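Local coordinates for protein chitinase (Chromobacterium violaceum, PDB 4TXG) that probably hydrolyses the glycosidic bonds of chitin as a family 18 glycoside hydrolase and carries a carbohydrate-binding module that probably binds chitin, at residues D398-W403 and G477-S482; G500-W505 and A571-F576; N527-L532 and Y555-N560; Q583-K588 and T626-L631. All coordinates share one frame; numbering follows the deposited sequence.

Contact 1. Residues D398-W403 and G477-S482; sequences DLHGAW and GLWGSS. With CS (cesium ion), chain M.
H400 and W479 meet through their rings in an offset edge-to-face pair that joins a loop of the family 18 TIM barrel, after strand 391-395, to one that follows strand 466-468 of the antiparallel sheet beside it. The indole presents the edge of its six-membered ring, CZ3 foremost, to the imidazole, and the planes stand at 75°. W479 CZ3 lies 3.8 Å from H400 NE2, which is hydrogen-bonded to D419, so the histidine is held by a polar bond as well as by ring packing. At the other end, W479 NE1 is taken by D416. The tryptophan rides on the type II turn G477-G480, closed by G480 N to G477 O at 3.0 Å. It has the positive phi (63°) of the third residue of such a turn, and with CG anti to the carbonyl carbon (chi1 -56°) its ring end reaches toward H400. L478 CD1 lies over one ring face, 4.1 Å above its centre. The rest is loose: the backbones come no closer than 10.3 Å between the CA atoms of H400 and W479. Glycine suits position 401 because the W403 indole lies against its CA. H400 is buried, whereas W479 and D398 are partly exposed. D398 OD1 is engaged by R466 and N410, while D398 OD2 stands 3.6 Å from a cesium ion shared with Y464 OH and two waters.

Contact 2. Residues G500-W505 and A571-F576; sequences GIDNIW and AGKKVF
The carboxylate of D502 is gripped at both oxygens: K573 NZ forms a salt bridge to D502 OD2 at 2.7 Å, and the hydroxyl of Y555 is hydrogen-bonded to OD1. The ammonium group comes from above the carboxylate plane, 35° out of it. The lysine chain reaches this point by bending at chi3 (73°), with chi2 and chi4 near anti. Two apolar groups border the pair. I501 CG2 approaches K573 NZ to 4.0 Å, and V575 CG2 lies 3.7 Å from D502 OD2, facing it from the strand. D502 is buried, so the lysine probably stabilises its ionised form. D502 itself sits on a short 3-10 segment, where N503 N bonds back to G500 O; G500 has a positive phi (64°), which glycine adopts easily. Across the contact, A571-K573 have helical backbone angles and K574 turns left-handed, and the K574 side chain folds back so that NZ donates to A571 O at 3.0 Å, in the carbonyl plane. K574 and V575 together face N570, a G1 beta bulge at the end of the beta hairpin formed by strands 565-570 and 575-578.

Contact 3. Residues N527-L532 and Y555-N560; sequences NLEKGL and YQRNYN. With CS (cesium ion), chain C.
L528 lies over one face of the Y555 ring, a CH-pi contact that packs the C-terminal end of helix 522-530 on Y555, at the entry to the outermost strand 556-560 of a four-stranded antiparallel sheet. L528 CB stands 4.0 Å from the ring centroid, 13° off the normal, and its methyls straddle the ring's far end, CD2 near CE1 and CD1 near CE2. A leucine fits because its branch spreads over the flat ring. Beside it a water donates to L528 O at 2.8 Å and accepts from Y555 N, while a cesium ion lies 3.0 Å from both E529 O and Y555 O, and S554 OG also binds it. The extended E529 chain, its CG opposite the backbone N (chi1 -177°), brings OE2 to 3.4 Å from R557 CD. The carboxylate and guanidinium planes differ by only 25°, yet E529 OE2 and R557 NE lie 4.5 Å apart, beyond a salt bridge. Each charge has another partner, K526 for E529 and D581 for R557. Outside this shell, G531, with positive phi, ends the helix in a Schellman motif built on L532 N to N527 O (2.8 Å) and G531 N to L528 O, which also takes the water. N558 ND2 donates to Q556 O and Q556 OE1, each at 3.1 Å, from above each carbonyl plane rather than on a lone pair, the OE1 bond the straighter.

Contact 4. Residues Q583-K588 and T626-L631; sequences QSIAQK and TTLTSL
I585 and A586 of helix 582-594 meet L628 and L631 of helix 627-636 in a small apolar seam between two nearly parallel helices, whose local axes approach to 10.0 Å at 24°. Q583, at the start of the segment, turns away from the partner and uses OE1 to accept from R557 NH2. S584 follows, with its hydroxyl bonded to E580. I585 carries the contact because its beta branch serves two leucines at once: CG1 touches L628 CD2 at 4.0 Å, and CG2 comes to 3.7 Å from L631 CD2. L631 delivers that methyl by setting CG opposite its own backbone N (chi1 175°). A586 is small enough to let the same methyl rest on the backbone, L631 CD2 lying 4.0 Å from A586 N. Beyond the seam, Q587 OE1 is hydrogen-bonded to Y559 OH, and K588 NZ reaches E580 and A411 O. On the partner helix, S630 OG donates to T626 O, a carbonyl that also accepts S630 N. In the chain, helix 582-594 precedes barrel strand 599-603 and helix 627-636 follows it, while I585 and K588 touch V461 of strand 457-462 and Y559 of strand 556-560 covers Q583 and S584.

In the fold
Contact 1 comes first, bringing together the loops after strands 391-395 and 466-468, with segments 74 residues apart at their closest ends. Contact 2 opens in that second loop and closes at the turn between strands 565-570 and 575-578 and the start of the latter. Contact 3 is nested inside it, joining helix 522-530 to strand 556-560, so both reach the same antiparallel sheet. Its position is consistent with the alpha+beta insertion found between the seventh and eighth barrel strands of related family 18 chitinases. Contact 1 packs on this sheet through G477 and L478 against F576. Contact 4 follows in series, pairing two outer barrel helices, and touches contact 3 where strand 556-560 meets helix 582-594.

Contact 1. Residues D398-W403 and G477-S482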
loop_
_atom_site.group_PDB
_atom_site.type_symbol
_atom_site.label_atom_id
_atom_site.label_comp_id
_atom_site.label_asym_id
_atom_site.label_seq_id
_atom_site.Cartn_x
_atom_site.Cartn_y
_atom_site.Cartn_z
ATOM N N ASP A 398 -0.883 9.645 -4.765
ATOM C CA ASP A 398 -2.246 10.160 -4.907
ATOM C C ASP A 398 -2.787 10.707 -3.589
ATOM O O ASP A 398 -3.981 10.584 -3.300
ATOM C CB ASP A 398 -3.183 9.086 -5.459
ATOM C CG ASP A 398 -2.983 8.858 -6.942
ATOM O OD1 ASP A 398 -2.259 9.654 -7.573
ATOM O OD2 ASP A 398 -3.563 7.896 -7.481
ATOM N N LEU A 399 -1.912 11.337 -2.807
ATOM C CA LEU A 399 -2.316 12.006 -1.572
ATOM C C LEU A 399 -3.032 13.320 -1.890
ATOM O O LEU A 399 -3.855 13.795 -1.104
ATOM C CB LEU A 399 -1.097 12.276 -0.672
ATOM C CG LEU A 399 -0.373 11.028 -0.153
ATOM C CD1 LEU A 399 0.898 11.400 0.605
ATOM C CD2 LEU A 399 -1.309 10.211 0.722
ATOM N N HIS A 400 -2.702 13.893 -3.044
ATOM C CA HIS A 400 -3.374 15.071 -3.590
ATOM C C HIS A 400 -3.520 14.890 -5.100
ATOM O O HIS A 400 -2.690 14.243 -5.733
ATOM C CB HIS A 400 -2.593 16.358 -3.282
ATOM C CG HIS A 400 -2.677 16.781 -1.852
ATOM N ND1 HIS A 400 -3.852 17.204 -1.270
ATOM C CD2 HIS A 400 -1.734 16.835 -0.874
ATOM C CE1 HIS A 400 -3.637 17.497 0.001
ATOM N NE2 HIS A 400 -2.356 17.285 0.262
ATOM N N GLY A 401 -4.568 15.468 -5.671
ATOM C CA GLY A 401 -4.867 15.293 -7.083
ATOM C C GLY A 401 -6.123 16.065 -7.429
ATOM O O GLY A 401 -6.781 16.600 -6.538
ATOM N N ALA A 402 -6.479 16.094 -8.710
ATOM C CA ALA A 402 -7.507 17.017 -9.182
ATOM C C ALA A 402 -8.945 16.554 -8.927
ATOM O O ALA A 402 -9.898 17.184 -9.395
ATOM C CB ALA A 402 -7.301 17.296 -10.661
ATOM N N TRP A 403 -9.108 15.478 -8.168
ATOM C CA TRP A 403 -10.426 15.122 -7.639
ATOM C C TRP A 403 -10.885 16.154 -6.597
ATOM O O TRP A 403 -12.075 16.246 -6.289
ATOM C CB TRP A 403 -10.404 13.713 -7.034
ATOM C CG TRP A 403 -9.206 13.450 -6.169
ATOM C CD1 TRP A 403 -9.091 13.699 -4.835
ATOM C CD2 TRP A 403 -7.950 12.890 -6.581
ATOM N NE1 TRP A 403 -7.846 13.328 -4.389
ATOM C CE2 TRP A 403 -7.128 12.827 -5.440
ATOM C CE3 TRP A 403 -7.446 12.429 -7.803
ATOM C CZ2 TRP A 403 -5.831 12.324 -5.483
ATOM C CZ3 TRP A 403 -6.152 11.933 -7.844
ATOM C CH2 TRP A 403 -5.361 11.886 -6.693
ATOM N N GLY A 477 2.184 27.915 -7.072
ATOM C CA GLY A 477 1.122 26.923 -7.108
ATOM C C GLY A 477 0.993 26.043 -5.875
ATOM O O GLY A 477 -0.075 25.475 -5.621
ATOM N N LEU A 478 2.072 25.908 -5.114
ATOM C CA LEU A 478 2.078 24.991 -3.970
ATOM C C LEU A 478 1.118 25.452 -2.881
ATOM O O LEU A 478 1.218 26.576 -2.403
ATOM C CB LEU A 478 3.486 24.854 -3.386
ATOM C CG LEU A 478 3.611 23.902 -2.192
ATOM C CD1 LEU A 478 3.396 22.453 -2.642
ATOM C CD2 LEU A 478 4.976 24.061 -1.531
ATOM N N TRP A 479 0.206 24.559 -2.498
ATOM C CA TRP A 479 -0.839 24.822 -1.506
ATOM C C TRP A 479 -1.791 25.913 -1.981
ATOM O O TRP A 479 -2.439 26.587 -1.176
ATOM C CB TRP A 479 -0.249 25.188 -0.133
ATOM C CG TRP A 479 0.712 24.160 0.432
ATOM C CD1 TRP A 479 1.920 24.418 1.024
ATOM C CD2 TRP A 479 0.556 22.728 0.454
ATOM N NE1 TRP A 479 2.518 23.246 1.411
ATOM C CE2 TRP A 479 1.702 22.193 1.080
ATOM C CE3 TRP A 479 -0.440 21.846 0.009
ATOM C CZ2 TRP A 479 1.884 20.824 1.268
ATOM C CZ3 TRP A 479 -0.253 20.477 0.202
ATOM C CH2 TRP A 479 0.899 19.986 0.828
ATOM N N GLY A 480 -1.887 26.057 -3.298
ATOM C CA GLY A 480 -2.890 26.908 -3.902
ATOM C C GLY A 480 -4.216 26.187 -4.046
ATOM O O GLY A 480 -4.424 25.109 -3.479
ATOM N N SER A 481 -5.116 26.790 -4.811
ATOM C CA SER A 481 -6.465 26.268 -4.966
ATOM C C SER A 481 -6.878 26.258 -6.426
ATOM O O SER A 481 -6.602 27.198 -7.170
ATOM C CB SER A 481 -7.459 27.103 -4.156
ATOM O OG SER A 481 -8.785 26.667 -4.402
ATOM N N SER A 482 -7.559 25.193 -6.827
ATOM C CA SER A 482 -7.996 25.056 -8.208
ATOM C C SER A 482 -9.329 24.334 -8.261
ATOM O O SER A 482 -9.374 23.114 -8.206
ATOM C CB SER A 482 -6.951 24.294 -9.020
ATOM O OG SER A 482 -7.496 23.856 -10.253
HETATM CS CS CS M . -1.769 5.154 -8.870
HETATM O O HOH W 1 -1.887 2.155 -7.489
HETATM O O HOH W 2 -3.861 5.096 -11.007
#

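Contact 2. Residues G500-W505 and A571-F576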
loop_
_atom_site.group_PDB
_atom_site.type_symbol
_atom_site.label_atom_id
_atom_site.label_comp_id
_atom_site.label_asym_id
_atom_site.label_seq_id
_atom_site.Cartn_x
_atom_site.Cartn_y
_atom_site.Cartn_z
ATOM N N GLY A 500 -4.985 18.223 -22.019
ATOM C CA GLY A 500 -4.237 18.282 -23.267
ATOM C C GLY A 500 -2.800 17.815 -23.126
ATOM O O GLY A 500 -2.548 16.691 -22.697
ATOM N N ILE A 501 -1.858 18.687 -23.478
ATOM C CA ILE A 501 -0.435 18.342 -23.412
ATOM C C ILE A 501 0.001 18.133 -21.961
ATOM O O ILE A 501 1.043 17.526 -21.694
ATOM C CB ILE A 501 0.437 19.435 -24.074
ATOM C CG1 ILE A 501 1.857 18.917 -24.342
ATOM C CG2 ILE A 501 0.434 20.712 -23.232
ATOM C CD1 ILE A 501 2.711 19.854 -25.190
ATOM N N ASP A 502 -0.821 18.611 -21.022
ATOM C CA ASP A 502 -0.563 18.426 -19.591
ATOM C C ASP A 502 -1.223 17.174 -19.003
ATOM O O ASP A 502 -1.226 16.990 -17.783
ATOM C CB ASP A 502 -1.058 19.643 -18.807
ATOM C CG ASP A 502 -0.344 20.914 -19.187
ATOM O OD1 ASP A 502 0.877 20.849 -19.464
ATOM O OD2 ASP A 502 -1.006 21.979 -19.206
ATOM N N ASN A 503 -1.766 16.306 -19.853
ATOM C CA ASN A 503 -2.619 15.223 -19.374
ATOM C C ASN A 503 -2.609 14.027 -20.339
ATOM O O ASN A 503 -3.649 13.446 -20.631
ATOM C CB ASN A 503 -4.045 15.770 -19.180
ATOM C CG ASN A 503 -4.975 14.808 -18.452
ATOM O OD1 ASN A 503 -4.583 14.114 -17.516
ATOM N ND2 ASN A 503 -6.231 14.774 -18.890
ATOM N N ILE A 504 -1.429 13.656 -20.835
ATOM C CA ILE A 504 -1.382 12.725 -21.965
ATOM C C ILE A 504 -1.721 11.282 -21.600
ATOM O O ILE A 504 -2.036 10.485 -22.476
ATOM C CB ILE A 504 -0.002 12.755 -22.675
ATOM C CG1 ILE A 504 1.077 12.004 -21.887
ATOM C CG2 ILE A 504 0.411 14.193 -22.967
ATOM C CD1 ILE A 504 2.372 11.782 -22.713
ATOM N N TRP A 505 -1.670 10.948 -20.313
ATOM C CA TRP A 505 -2.062 9.612 -19.874
ATOM C C TRP A 505 -3.473 9.624 -19.285
ATOM O O TRP A 505 -3.781 8.863 -18.371
ATOM C CB TRP A 505 -1.061 9.066 -18.861
ATOM C CG TRP A 505 0.013 8.235 -19.493
ATOM C CD1 TRP A 505 0.287 8.114 -20.826
ATOM C CD2 TRP A 505 0.957 7.402 -18.811
ATOM N NE1 TRP A 505 1.343 7.249 -21.016
ATOM C CE2 TRP A 505 1.773 6.802 -19.793
ATOM C CE3 TRP A 505 1.188 7.103 -17.466
ATOM C CZ2 TRP A 505 2.805 5.912 -19.468
ATOM C CZ3 TRP A 505 2.215 6.226 -17.148
ATOM C CH2 TRP A 505 3.003 5.639 -18.142
ATOM N N ALA A 571 3.593 29.461 -14.943
ATOM C CA ALA A 571 2.937 30.687 -14.493
ATOM C C ALA A 571 1.981 31.244 -15.537
ATOM O O ALA A 571 0.954 31.835 -15.198
ATOM C CB ALA A 571 3.978 31.735 -14.130
ATOM N N GLY A 572 2.326 31.064 -16.808
ATOM C CA GLY A 572 1.488 31.546 -17.892
ATOM C C GLY A 572 0.138 30.851 -17.940
ATOM O O GLY A 572 -0.883 31.490 -18.188
ATOM N N LYS A 573 0.130 29.541 -17.699
ATOM C CA LYS A 573 -1.105 28.758 -17.731
ATOM C C LYS A 573 -1.704 28.566 -16.340
ATOM O O LYS A 573 -2.818 28.045 -16.198
ATOM C CB LYS A 573 -0.856 27.382 -18.355
ATOM C CG LYS A 573 -0.241 27.401 -19.742
ATOM C CD LYS A 573 0.032 25.980 -20.230
ATOM C CE LYS A 573 -1.253 25.253 -20.609
ATOM N NZ LYS A 573 -0.968 23.892 -21.173
ATOM N N LYS A 574 -0.955 28.987 -15.323
ATOM C CA LYS A 574 -1.266 28.686 -13.930
ATOM C C LYS A 574 -1.454 27.181 -13.746
ATOM O O LYS A 574 -2.410 26.732 -13.113
ATOM C CB LYS A 574 -2.505 29.459 -13.467
ATOM C CG LYS A 574 -2.330 30.987 -13.481
ATOM C CD LYS A 574 -1.362 31.434 -12.388
ATOM C CE LYS A 574 -1.343 32.947 -12.222
ATOM N NZ LYS A 574 -0.609 33.585 -13.344
ATOM N N VAL A 575 -0.527 26.408 -14.312
ATOM C CA VAL A 575 -0.571 24.946 -14.235
ATOM C C VAL A 575 0.490 24.420 -13.263
ATOM O O VAL A 575 1.657 24.793 -13.338
ATOM C CB VAL A 575 -0.367 24.291 -15.628
ATOM C CG1 VAL A 575 -0.021 22.784 -15.493
ATOM C CG2 VAL A 575 -1.600 24.482 -16.490
ATOM N N PHE A 576 0.046 23.576 -12.335
ATOM C CA PHE A 576 0.895 22.908 -11.349
ATOM C C PHE A 576 0.883 21.418 -11.655
ATOM O O PHE A 576 -0.182 20.799 -11.621
ATOM C CB PHE A 576 0.362 23.178 -9.927
ATOM C CG PHE A 576 1.132 22.500 -8.810
ATOM C CD1 PHE A 576 0.963 21.147 -8.530
ATOM C CD2 PHE A 576 1.960 23.247 -7.981
ATOM C CE1 PHE A 576 1.652 20.544 -7.477
ATOM C CE2 PHE A 576 2.636 22.646 -6.920
ATOM C CZ PHE A 576 2.489 21.303 -6.678
#

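Contact 3. Residues N527-L532 and Y555-N560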
loop_
_atom_site.group_PDB
_atom_site.type_symbol
_atom_site.label_atom_id
_atom_site.label_comp_id
_atom_site.label_asym_id
_atom_site.label_seq_id
_atom_site.Cartn_x
_atom_site.Cartn_y
_atom_site.Cartn_z
ATOM N N ASN A 527 10.228 16.115 -20.522
ATOM C CA ASN A 527 10.208 16.875 -21.773
ATOM C C ASN A 527 9.582 18.263 -21.597
ATOM O O ASN A 527 10.089 19.245 -22.137
ATOM C CB ASN A 527 9.477 16.099 -22.870
ATOM C CG ASN A 527 10.335 14.984 -23.454
ATOM O OD1 ASN A 527 11.565 15.088 -23.483
ATOM N ND2 ASN A 527 9.693 13.916 -23.924
ATOM N N LEU A 528 8.495 18.355 -20.836
ATOM C CA LEU A 528 7.864 19.660 -20.629
ATOM C C LEU A 528 8.837 20.620 -19.954
ATOM O O LEU A 528 8.919 21.796 -20.320
ATOM C CB LEU A 528 6.585 19.528 -19.795
ATOM C CG LEU A 528 5.423 18.829 -20.507
ATOM C CD1 LEU A 528 4.207 18.761 -19.593
ATOM C CD2 LEU A 528 5.082 19.545 -21.818
ATOM N N GLU A 529 9.577 20.101 -18.977
ATOM C CA GLU A 529 10.608 20.861 -18.265
ATOM C C GLU A 529 11.658 21.390 -19.248
ATOM O O GLU A 529 12.165 22.517 -19.115
ATOM C CB GLU A 529 11.265 19.974 -17.184
ATOM C CG GLU A 529 12.309 20.694 -16.326
ATOM C CD GLU A 529 13.059 19.765 -15.364
ATOM O OE1 GLU A 529 12.626 18.606 -15.158
ATOM O OE2 GLU A 529 14.100 20.201 -14.812
ATOM N N LYS A 530 11.962 20.569 -20.248
ATOM C CA LYS A 530 12.961 20.892 -21.264
ATOM C C LYS A 530 12.423 21.776 -22.380
ATOM O O LYS A 530 13.187 22.239 -23.225
ATOM C CB LYS A 530 13.515 19.610 -21.879
ATOM C CG LYS A 530 14.416 18.818 -20.973
ATOM C CD LYS A 530 15.861 19.267 -21.122
ATOM C CE LYS A 530 16.288 19.224 -22.577
ATOM N NZ LYS A 530 17.773 19.257 -22.734
ATOM N N GLY A 531 11.115 21.996 -22.397
ATOM C CA GLY A 531 10.486 22.766 -23.458
ATOM C C GLY A 531 10.246 21.962 -24.726
ATOM O O GLY A 531 10.212 22.520 -25.832
ATOM N N LEU A 532 10.086 20.650 -24.563
ATOM C CA LEU A 532 9.834 19.728 -25.671
ATOM C C LEU A 532 8.420 19.166 -25.557
ATOM O O LEU A 532 7.981 18.793 -24.465
ATOM C CB LEU A 532 10.858 18.585 -25.673
ATOM C CG LEU A 532 12.331 18.992 -25.784
ATOM C CD1 LEU A 532 13.232 17.790 -25.538
ATOM C CD2 LEU A 532 12.626 19.626 -27.143
ATOM N N TYR A 555 7.525 25.706 -18.284
ATOM C CA TYR A 555 7.362 24.820 -17.138
ATOM C C TYR A 555 8.601 24.880 -16.253
ATOM O O TYR A 555 9.631 24.279 -16.570
ATOM C CB TYR A 555 7.106 23.380 -17.593
ATOM C CG TYR A 555 5.806 23.179 -18.352
ATOM C CD1 TYR A 555 5.728 23.437 -19.716
ATOM C CD2 TYR A 555 4.663 22.717 -17.705
ATOM C CE1 TYR A 555 4.549 23.237 -20.417
ATOM C CE2 TYR A 555 3.476 22.516 -18.396
ATOM C CZ TYR A 555 3.428 22.779 -19.752
ATOM O OH TYR A 555 2.252 22.589 -20.448
ATOM N N GLN A 556 8.506 25.612 -15.148
ATOM C CA GLN A 556 9.648 25.791 -14.256
ATOM C C GLN A 556 9.675 24.722 -13.173
ATOM O O GLN A 556 8.697 24.545 -12.446
ATOM C CB GLN A 556 9.608 27.180 -13.616
ATOM C CG GLN A 556 10.638 27.381 -12.525
ATOM C CD GLN A 556 10.305 28.556 -11.623
ATOM O OE1 GLN A 556 9.226 28.608 -11.019
ATOM N NE2 GLN A 556 11.227 29.511 -11.531
ATOM N N ARG A 557 10.790 24.009 -13.050
ATOM C CA ARG A 557 10.890 23.013 -11.985
ATOM C C ARG A 557 11.139 23.679 -10.640
ATOM O O ARG A 557 11.990 24.562 -10.509
ATOM C CB ARG A 557 11.997 21.996 -12.275
ATOM C CG ARG A 557 12.123 20.908 -11.200
ATOM C CD ARG A 557 13.219 19.919 -11.553
ATOM N NE ARG A 557 13.383 18.889 -10.529
ATOM C CZ ARG A 557 14.049 19.066 -9.389
ATOM N NH1 ARG A 557 14.605 20.244 -9.105
ATOM N NH2 ARG A 557 14.153 18.064 -8.529
ATOM N N ASN A 558 10.360 23.248 -9.653
ATOM C CA ASN A 558 10.482 23.692 -8.278
ATOM C C ASN A 558 10.790 22.496 -7.406
ATOM O O ASN A 558 10.453 21.372 -7.758
ATOM C CB ASN A 558 9.187 24.351 -7.801
ATOM C CG ASN A 558 9.006 25.744 -8.347
ATOM O OD1 ASN A 558 9.133 26.725 -7.614
ATOM N ND2 ASN A 558 8.718 25.844 -9.640
ATOM N N TYR A 559 11.425 22.726 -6.265
ATOM C CA TYR A 559 11.638 21.627 -5.330
ATOM C C TYR A 559 11.493 22.134 -3.913
ATOM O O TYR A 559 11.974 23.217 -3.575
ATOM C CB TYR A 559 13.019 20.987 -5.518
ATOM C CG TYR A 559 13.161 19.655 -4.796
ATOM C CD1 TYR A 559 12.712 18.485 -5.385
ATOM C CD2 TYR A 559 13.740 19.572 -3.534
ATOM C CE1 TYR A 559 12.826 17.256 -4.745
ATOM C CE2 TYR A 559 13.856 18.341 -2.876
ATOM C CZ TYR A 559 13.401 17.191 -3.494
ATOM O OH TYR A 559 13.511 15.966 -2.874
ATOM N N ASN A 560 10.827 21.344 -3.081
ATOM C CA ASN A 560 10.696 21.667 -1.674
ATOM C C ASN A 560 11.288 20.526 -0.845
ATOM O O ASN A 560 10.736 19.429 -0.816
ATOM C CB ASN A 560 9.216 21.912 -1.337
ATOM C CG ASN A 560 8.995 22.329 0.103
ATOM O OD1 ASN A 560 9.376 21.624 1.030
ATOM N ND2 ASN A 560 8.358 23.479 0.292
HETATM CS CS CS C . 11.916 25.417 -18.187
HETATM O O HOH W 3 9.197 24.605 -20.404
#

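Contact 4. Residues Q583-K588 and T626-L631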
loop_
_atom_site.group_PDB
_atom_site.type_symbol
_atom_site.label_atom_id
_atom_site.label_comp_id
_atom_site.label_asym_id
_atom_site.label_seq_id
_atom_site.Cartn_x
_atom_site.Cartn_y
_atom_site.Cartn_z
ATOM N N GLN A 583 15.883 13.763 -7.719
ATOM C CA GLN A 583 16.164 14.436 -6.454
ATOM C C GLN A 583 15.267 13.891 -5.344
ATOM O O GLN A 583 15.741 13.628 -4.231
ATOM C CB GLN A 583 15.995 15.956 -6.578
ATOM C CG GLN A 583 16.489 16.712 -5.330
ATOM C CD GLN A 583 16.474 18.221 -5.515
ATOM O OE1 GLN A 583 16.037 18.721 -6.550
ATOM N NE2 GLN A 583 16.961 18.952 -4.510
ATOM N N SER A 584 13.980 13.702 -5.641
ATOM C CA SER A 584 13.056 13.237 -4.612
ATOM C C SER A 584 13.223 11.743 -4.349
ATOM O O SER A 584 13.103 11.298 -3.206
ATOM C CB SER A 584 11.601 13.554 -4.984
ATOM O OG SER A 584 11.239 13.062 -6.264
ATOM N N ILE A 585 13.512 10.975 -5.399
ATOM C CA ILE A 585 13.793 9.557 -5.226
ATOM C C ILE A 585 15.041 9.371 -4.348
ATOM O O ILE A 585 15.052 8.503 -3.477
ATOM C CB ILE A 585 13.970 8.830 -6.595
ATOM C CG1 ILE A 585 12.631 8.774 -7.343
ATOM C CG2 ILE A 585 14.513 7.413 -6.397
ATOM C CD1 ILE A 585 11.512 8.076 -6.574
ATOM N N ALA A 586 16.069 10.200 -4.539
ATOM C CA ALA A 586 17.277 10.058 -3.723
ATOM C C ALA A 586 16.985 10.378 -2.263
ATOM O O ALA A 586 17.486 9.708 -1.351
ATOM C CB ALA A 586 18.395 10.947 -4.245
ATOM N N GLN A 587 16.177 11.411 -2.045
ATOM C CA GLN A 587 15.797 11.804 -0.693
ATOM C C GLN A 587 14.944 10.706 -0.022
ATOM O O GLN A 587 15.172 10.354 1.131
ATOM C CB GLN A 587 15.058 13.160 -0.723
ATOM C CG GLN A 587 14.693 13.697 0.660
ATOM C CD GLN A 587 14.384 15.194 0.700
ATOM O OE1 GLN A 587 14.365 15.878 -0.326
ATOM N NE2 GLN A 587 14.131 15.706 1.908
ATOM N N LYS A 588 13.994 10.129 -0.753
ATOM C CA LYS A 588 13.171 9.053 -0.200
ATOM C C LYS A 588 13.989 7.786 0.021
ATOM O O LYS A 588 13.783 7.065 1.002
ATOM C CB LYS A 588 11.985 8.759 -1.115
ATOM C CG LYS A 588 10.945 9.880 -1.078
ATOM C CD LYS A 588 9.771 9.592 -2.003
ATOM C CE LYS A 588 8.771 10.748 -1.986
ATOM N NZ LYS A 588 7.554 10.444 -2.814
ATOM N N THR A 626 14.732 3.779 -17.607
ATOM C CA THR A 626 14.911 3.183 -16.285
ATOM C C THR A 626 15.695 4.049 -15.299
ATOM O O THR A 626 16.291 3.521 -14.366
ATOM C CB THR A 626 15.639 1.819 -16.382
ATOM O OG1 THR A 626 16.947 2.013 -16.937
ATOM C CG2 THR A 626 14.852 0.835 -17.249
ATOM N N THR A 627 15.694 5.365 -15.487
ATOM C CA THR A 627 16.495 6.242 -14.619
ATOM C C THR A 627 16.152 6.117 -13.126
ATOM O O THR A 627 17.044 5.947 -12.288
ATOM C CB THR A 627 16.357 7.711 -15.048
ATOM O OG1 THR A 627 16.979 7.874 -16.325
ATOM C CG2 THR A 627 17.041 8.643 -14.043
ATOM N N LEU A 628 14.872 6.183 -12.784
ATOM C CA LEU A 628 14.503 6.167 -11.369
ATOM C C LEU A 628 14.710 4.786 -10.726
ATOM O O LEU A 628 15.216 4.677 -9.607
ATOM C CB LEU A 628 13.054 6.625 -11.185
ATOM C CG LEU A 628 12.753 8.033 -11.701
ATOM C CD1 LEU A 628 11.315 8.419 -11.369
ATOM C CD2 LEU A 628 13.735 9.068 -11.141
ATOM N N THR A 629 14.338 3.731 -11.435
ATOM C CA THR A 629 14.569 2.385 -10.931
ATOM C C THR A 629 16.069 2.104 -10.819
ATOM O O THR A 629 16.512 1.439 -9.884
ATOM C CB THR A 629 13.880 1.347 -11.824
ATOM O OG1 THR A 629 12.462 1.543 -11.734
ATOM C CG2 THR A 629 14.211 -0.064 -11.373
ATOM N N SER A 630 16.854 2.634 -11.756
ATOM C CA SER A 630 18.301 2.449 -11.706
ATOM C C SER A 630 18.905 3.158 -10.498
ATOM O O SER A 630 19.844 2.656 -9.868
ATOM C CB SER A 630 18.964 2.952 -12.993
ATOM O OG SER A 630 18.607 2.129 -14.094
ATOM N N LEU A 631 18.370 4.332 -10.183
ATOM C CA LEU A 631 18.824 5.069 -9.009
ATOM C C LEU A 631 18.492 4.294 -7.743
ATOM O O LEU A 631 19.334 4.168 -6.854
ATOM C CB LEU A 631 18.194 6.463 -8.958
ATOM C CG LEU A 631 18.478 7.309 -7.711
ATOM C CD1 LEU A 631 19.967 7.539 -7.512
ATOM C CD2 LEU A 631 17.731 8.648 -7.816
#